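Local atomic coordinates of lectin-like protein (Entamoeba histolytica HM-1:IMSS-A, PDB entry 5ZBT), a protein that probably binds mannose-type sugars through this legume lectin-like domain of an ERGIC-53-like membrane protein, though its function is not established. Residues 93-107 and 206-220. Sequence-based numbering, arbitrary orientation.
Sequences KCGGGMGVWLTEEKL and FYLGISATNGGSGST
Trp101 donates its indole NE1 to Ser211 OG across two antiparallel strands, at 2.8 Å. The oxygen lies 15° out of the ring plane. Ser211 OG stands between its backbone N and carbonyl carbon (chi1 74°), which puts it beside the indole NE1. The same hydroxyl donates to Phe113 O, so this buried group both accepts and donates. Leu107 CD2, from the same segment, sits over one face of the indole near its rim.

The backbones of strands 97-103 and 207-213 pair in regular register. The hydrogen-bonded pairs are Gly97-Thr213, Gly99-Ser211, Trp101-Gly209 and Thr103-Tyr207. Each uses both N-H groups and both carbonyls. Gly99 N reaches Ser211 O at 2.8 Å. Thr103 N to Tyr207 O is longer, 3.3 Å. Water 1 donates to Tyr207 O as well and to Thr103 OG1, which itself donates to Glu105 O at 2.6 Å.

Beyond this pair of strands, Gly95 N donates to Thr220 OG1, at the start of strand 220-231 (3.0 Å, almost straight at 169°). Thr220 OG1 also shares a hydrogen bond with Ser217 OG. A type II' turn from Asn214 to Ser217 leads the chain there.

On the opposite sheet face, Leu102 CD2 lies over the Phe206 ring, 3.7 Å from its centroid. On the Trp101 side, Lys106 CG lies over a face of Tyr207, and its NZ forms a salt bridge with Asp44.

These are central strands of one sheet of the legume lectin-type beta sandwich. Strand 122-127 flanks 97-103, and strand 66-71 flanks 207-213. Met98, Val100 and Ile210 pack on Leu84 of strand 80-90 in the second sheet.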
loop_
_atom_site.group_PDB
_atom_site.type_symbol
_atom_site.label_atom_id
_atom_site.label_comp_id
_atom_site.label_asym_id
_atom_site.label_seq_id
_atom_site.Cartn_x
_atom_site.Cartn_y
_atom_site.Cartn_z
ATOM N N LYS A 93 19.222 -5.002 7.363
ATOM C CA LYS A 93 18.558 -4.884 6.076
ATOM C C LYS A 93 17.097 -5.305 6.222
ATOM O O LYS A 93 16.800 -6.328 6.844
ATOM C CB LYS A 93 19.264 -5.749 5.033
ATOM C CG LYS A 93 18.866 -5.410 3.608
ATOM C CD LYS A 93 18.675 -6.657 2.740
ATOM C CE LYS A 93 18.317 -6.273 1.311
ATOM N NZ LYS A 93 19.142 -5.096 0.847
ATOM N N CYS A 94 16.184 -4.520 5.655
ATOM C CA CYS A 94 14.772 -4.879 5.726
ATOM C C CYS A 94 14.489 -6.102 4.862
ATOM O O CYS A 94 15.050 -6.257 3.771
ATOM C CB CYS A 94 13.884 -3.720 5.261
ATOM S SG CYS A 94 14.324 -2.135 5.960
ATOM N N GLY A 95 13.605 -6.969 5.357
ATOM C CA GLY A 95 13.043 -8.040 4.571
ATOM C C GLY A 95 11.585 -7.736 4.249
ATOM O O GLY A 95 11.018 -6.739 4.703
ATOM N N GLY A 96 10.986 -8.622 3.441
ATOM C CA GLY A 96 9.584 -8.548 3.070
ATOM C C GLY A 96 9.240 -7.317 2.249
ATOM O O GLY A 96 10.063 -6.762 1.509
ATOM N N GLY A 97 7.986 -6.897 2.373
ATOM C CA GLY A 97 7.513 -5.713 1.682
ATOM C C GLY A 97 6.094 -5.380 2.088
ATOM O O GLY A 97 5.493 -6.041 2.932
ATOM N N MET A 98 5.557 -4.363 1.432
ATOM C CA MET A 98 4.265 -3.764 1.732
ATOM C C MET A 98 3.442 -3.695 0.458
ATOM O O MET A 98 3.983 -3.469 -0.623
ATOM C CB MET A 98 4.424 -2.334 2.237
ATOM C CG MET A 98 4.256 -2.097 3.697
ATOM S SD MET A 98 4.390 -0.302 3.908
ATOM C CE MET A 98 2.772 0.167 3.297
ATOM N N GLY A 99 2.135 -3.828 0.589
ATOM C CA GLY A 99 1.241 -3.654 -0.541
ATOM C C GLY A 99 0.115 -2.696 -0.227
ATOM O O GLY A 99 -0.431 -2.700 0.879
ATOM N N VAL A 100 -0.227 -1.869 -1.210
ATOM C CA VAL A 100 -1.463 -1.102 -1.192
ATOM C C VAL A 100 -2.340 -1.621 -2.324
ATOM O O VAL A 100 -1.864 -1.837 -3.443
ATOM C CB VAL A 100 -1.206 0.406 -1.315
ATOM C CG1 VAL A 100 -2.557 1.185 -1.218
ATOM C CG2 VAL A 100 -0.244 0.850 -0.239
ATOM N N TRP A 101 -3.606 -1.846 -2.032
ATOM C CA TRP A 101 -4.432 -2.669 -2.894
ATOM C C TRP A 101 -5.705 -1.926 -3.256
ATOM O O TRP A 101 -6.328 -1.303 -2.398
ATOM C CB TRP A 101 -4.783 -3.993 -2.202
ATOM C CG TRP A 101 -3.602 -4.865 -1.805
ATOM C CD1 TRP A 101 -2.777 -4.712 -0.709
ATOM C CD2 TRP A 101 -3.158 -6.056 -2.477
ATOM N NE1 TRP A 101 -1.849 -5.731 -0.674
ATOM C CE2 TRP A 101 -2.062 -6.566 -1.747
ATOM C CE3 TRP A 101 -3.585 -6.741 -3.633
ATOM C CZ2 TRP A 101 -1.384 -7.726 -2.136
ATOM C CZ3 TRP A 101 -2.910 -7.898 -4.014
ATOM C CH2 TRP A 101 -1.822 -8.374 -3.263
ATOM N N LEU A 102 -6.093 -2.004 -4.525
ATOM C CA LEU A 102 -7.363 -1.446 -5.001
ATOM C C LEU A 102 -8.072 -2.591 -5.713
ATOM O O LEU A 102 -7.734 -2.921 -6.857
ATOM C CB LEU A 102 -7.143 -0.241 -5.914
ATOM C CG LEU A 102 -6.524 1.024 -5.259
ATOM C CD1 LEU A 102 -5.013 0.898 -5.000
ATOM C CD2 LEU A 102 -6.789 2.277 -6.088
ATOM N N THR A 103 -9.017 -3.233 -5.025
ATOM C CA THR A 103 -9.554 -4.502 -5.495
ATOM C C THR A 103 -11.072 -4.522 -5.487
ATOM O O THR A 103 -11.734 -3.779 -4.752
ATOM C CB THR A 103 -9.039 -5.694 -4.667
ATOM O OG1 THR A 103 -9.268 -5.464 -3.263
ATOM C CG2 THR A 103 -7.560 -5.920 -4.953
ATOM N N GLU A 104 -11.597 -5.426 -6.320
ATOM C CA GLU A 104 -13.037 -5.630 -6.447
ATOM C C GLU A 104 -13.650 -6.205 -5.170
ATOM O O GLU A 104 -14.817 -5.921 -4.865
ATOM C CB GLU A 104 -13.313 -6.547 -7.648
ATOM C CG GLU A 104 -14.769 -6.965 -7.825
ATOM C CD GLU A 104 -14.962 -7.935 -8.987
ATOM O OE1 GLU A 104 -15.433 -7.494 -10.066
ATOM O OE2 GLU A 104 -14.628 -9.134 -8.820
ATOM N N GLU A 105 -12.887 -6.999 -4.408
ATOM C CA GLU A 105 -13.335 -7.554 -3.135
ATOM C C GLU A 105 -12.263 -7.342 -2.074
ATOM O O GLU A 105 -11.108 -7.029 -2.383
ATOM C CB GLU A 105 -13.658 -9.050 -3.263
ATOM C CG GLU A 105 -14.745 -9.359 -4.288
ATOM C CD GLU A 105 -16.121 -8.807 -3.899
ATOM O OE1 GLU A 105 -16.290 -8.377 -2.728
ATOM O OE2 GLU A 105 -17.035 -8.815 -4.769
ATOM N N LYS A 106 -12.655 -7.502 -0.811
ATOM C CA LYS A 106 -11.697 -7.349 0.276
ATOM C C LYS A 106 -10.599 -8.402 0.160
ATOM O O LYS A 106 -10.820 -9.513 -0.333
ATOM C CB LYS A 106 -12.383 -7.471 1.636
ATOM C CG LYS A 106 -13.376 -6.381 1.970
ATOM C CD LYS A 106 -14.338 -6.892 3.036
ATOM C CE LYS A 106 -15.374 -5.868 3.400
ATOM N NZ LYS A 106 -15.396 -5.741 4.875
ATOM N N LEU A 107 -9.405 -8.046 0.620
ATOM C CA LEU A 107 -8.286 -8.972 0.536
ATOM C C LEU A 107 -8.519 -10.200 1.403
ATOM O O LEU A 107 -9.054 -10.108 2.512
ATOM C CB LEU A 107 -6.990 -8.302 0.987
ATOM C CG LEU A 107 -6.499 -7.125 0.160
ATOM C CD1 LEU A 107 -5.394 -6.389 0.943
ATOM C CD2 LEU A 107 -6.015 -7.611 -1.208
ATOM N N PHE A 206 -13.680 0.232 -5.686
ATOM C CA PHE A 206 -12.718 -0.653 -5.039
ATOM C C PHE A 206 -12.766 -0.535 -3.517
ATOM O O PHE A 206 -13.198 0.470 -2.947
ATOM C CB PHE A 206 -11.282 -0.375 -5.529
ATOM C CG PHE A 206 -10.779 1.021 -5.210
ATOM C CD1 PHE A 206 -10.912 2.059 -6.134
ATOM C CD2 PHE A 206 -10.173 1.297 -3.998
ATOM C CE1 PHE A 206 -10.445 3.338 -5.852
ATOM C CE2 PHE A 206 -9.710 2.576 -3.708
ATOM C CZ PHE A 206 -9.840 3.595 -4.639
ATOM N N TYR A 207 -12.285 -1.589 -2.870
ATOM C CA TYR A 207 -11.875 -1.529 -1.478
ATOM C C TYR A 207 -10.386 -1.222 -1.398
ATOM O O TYR A 207 -9.581 -1.800 -2.135
ATOM C CB TYR A 207 -12.134 -2.851 -0.769
ATOM C CG TYR A 207 -13.570 -3.333 -0.722
ATOM C CD1 TYR A 207 -14.395 -3.001 0.351
ATOM C CD2 TYR A 207 -14.071 -4.179 -1.703
ATOM C CE1 TYR A 207 -15.698 -3.467 0.430
ATOM C CE2 TYR A 207 -15.365 -4.650 -1.637
ATOM C CZ TYR A 207 -16.175 -4.292 -0.564
ATOM O OH TYR A 207 -17.460 -4.765 -0.488
ATOM N N LEU A 208 -10.016 -0.342 -0.474
ATOM C CA LEU A 208 -8.620 0.002 -0.265
ATOM C C LEU A 208 -8.037 -0.918 0.803
ATOM O O LEU A 208 -8.556 -0.987 1.927
ATOM C CB LEU A 208 -8.474 1.467 0.148
ATOM C CG LEU A 208 -7.013 1.891 0.318
ATOM C CD1 LEU A 208 -6.284 1.802 -1.028
ATOM C CD2 LEU A 208 -6.923 3.280 0.876
ATOM N N GLY A 209 -6.968 -1.626 0.460
ATOM C CA GLY A 209 -6.292 -2.497 1.400
ATOM C C GLY A 209 -4.842 -2.096 1.609
ATOM O O GLY A 209 -4.212 -1.489 0.738
ATOM N N ILE A 210 -4.319 -2.434 2.782
ATOM C CA ILE A 210 -2.899 -2.321 3.081
ATOM C C ILE A 210 -2.454 -3.656 3.656
ATOM O O ILE A 210 -3.192 -4.282 4.427
ATOM C CB ILE A 210 -2.598 -1.163 4.063
ATOM C CG1 ILE A 210 -3.101 0.163 3.498
ATOM C CG2 ILE A 210 -1.079 -1.059 4.379
ATOM C CD1 ILE A 210 -3.136 1.280 4.507
ATOM N N SER A 211 -1.264 -4.107 3.261
ATOM C CA SER A 211 -0.736 -5.387 3.714
ATOM C C SER A 211 0.780 -5.312 3.790
ATOM O O SER A 211 1.410 -4.418 3.212
ATOM C CB SER A 211 -1.138 -6.523 2.780
ATOM O OG SER A 211 -0.391 -6.444 1.585
ATOM N N ALA A 212 1.365 -6.281 4.496
ATOM C CA ALA A 212 2.814 -6.352 4.549
ATOM C C ALA A 212 3.234 -7.728 5.027
ATOM O O ALA A 212 2.495 -8.412 5.737
ATOM C CB ALA A 212 3.414 -5.269 5.467
ATOM N N THR A 213 4.434 -8.120 4.636
ATOM C CA THR A 213 5.064 -9.321 5.154
ATOM C C THR A 213 6.493 -8.974 5.547
ATOM O O THR A 213 7.134 -8.142 4.902
ATOM C CB THR A 213 5.048 -10.453 4.116
ATOM O OG1 THR A 213 5.639 -11.623 4.681
ATOM C CG2 THR A 213 5.830 -10.062 2.855
ATOM N N ASN A 214 6.989 -9.587 6.623
ATOM C CA ASN A 214 8.403 -9.403 6.936
ATOM C C ASN A 214 9.312 -10.335 6.141
ATOM O O ASN A 214 10.538 -10.155 6.166
ATOM C CB ASN A 214 8.677 -9.604 8.434
ATOM C CG ASN A 214 7.968 -8.582 9.318
ATOM O OD1 ASN A 214 7.680 -8.871 10.491
ATOM N ND2 ASN A 214 7.650 -7.404 8.763
ATOM N N GLY A 215 8.757 -11.313 5.432
ATOM C CA GLY A 215 9.620 -12.212 4.678
ATOM C C GLY A 215 10.626 -12.907 5.572
ATOM O O GLY A 215 10.301 -13.382 6.670
ATOM N N GLY A 216 11.878 -12.948 5.113
ATOM C CA GLY A 216 12.930 -13.664 5.815
ATOM C C GLY A 216 13.580 -12.945 6.979
ATOM O O GLY A 216 14.485 -13.499 7.615
ATOM N N SER A 217 13.140 -11.731 7.294
ATOM C CA SER A 217 13.792 -10.906 8.298
ATOM C C SER A 217 13.053 -11.000 9.629
ATOM O O SER A 217 11.824 -11.146 9.670
ATOM C CB SER A 217 13.868 -9.453 7.837
ATOM O OG SER A 217 14.240 -8.606 8.914
ATOM N N GLY A 218 13.819 -10.931 10.716
ATOM C CA GLY A 218 13.265 -11.024 12.050
ATOM C C GLY A 218 13.443 -9.709 12.771
ATOM O O GLY A 218 12.994 -9.540 13.906
ATOM N N SER A 219 14.100 -8.760 12.108
ATOM C CA SER A 219 14.295 -7.427 12.660
ATOM C C SER A 219 13.625 -6.344 11.813
ATOM O O SER A 219 14.054 -5.189 11.854
ATOM C CB SER A 219 15.792 -7.139 12.811
ATOM O OG SER A 219 16.450 -7.174 11.547
ATOM N N THR A 220 12.591 -6.689 11.043
ATOM C CA THR A 220 11.842 -5.734 10.231
ATOM C C THR A 220 10.444 -5.538 10.812
ATOM O O THR A 220 9.776 -6.508 11.197
ATOM C CB THR A 220 11.729 -6.210 8.773
ATOM O OG1 THR A 220 13.036 -6.416 8.218
ATOM C CG2 THR A 220 10.982 -5.169 7.926
HETATM O O HOH W 1 -8.153 -4.036 -1.160
#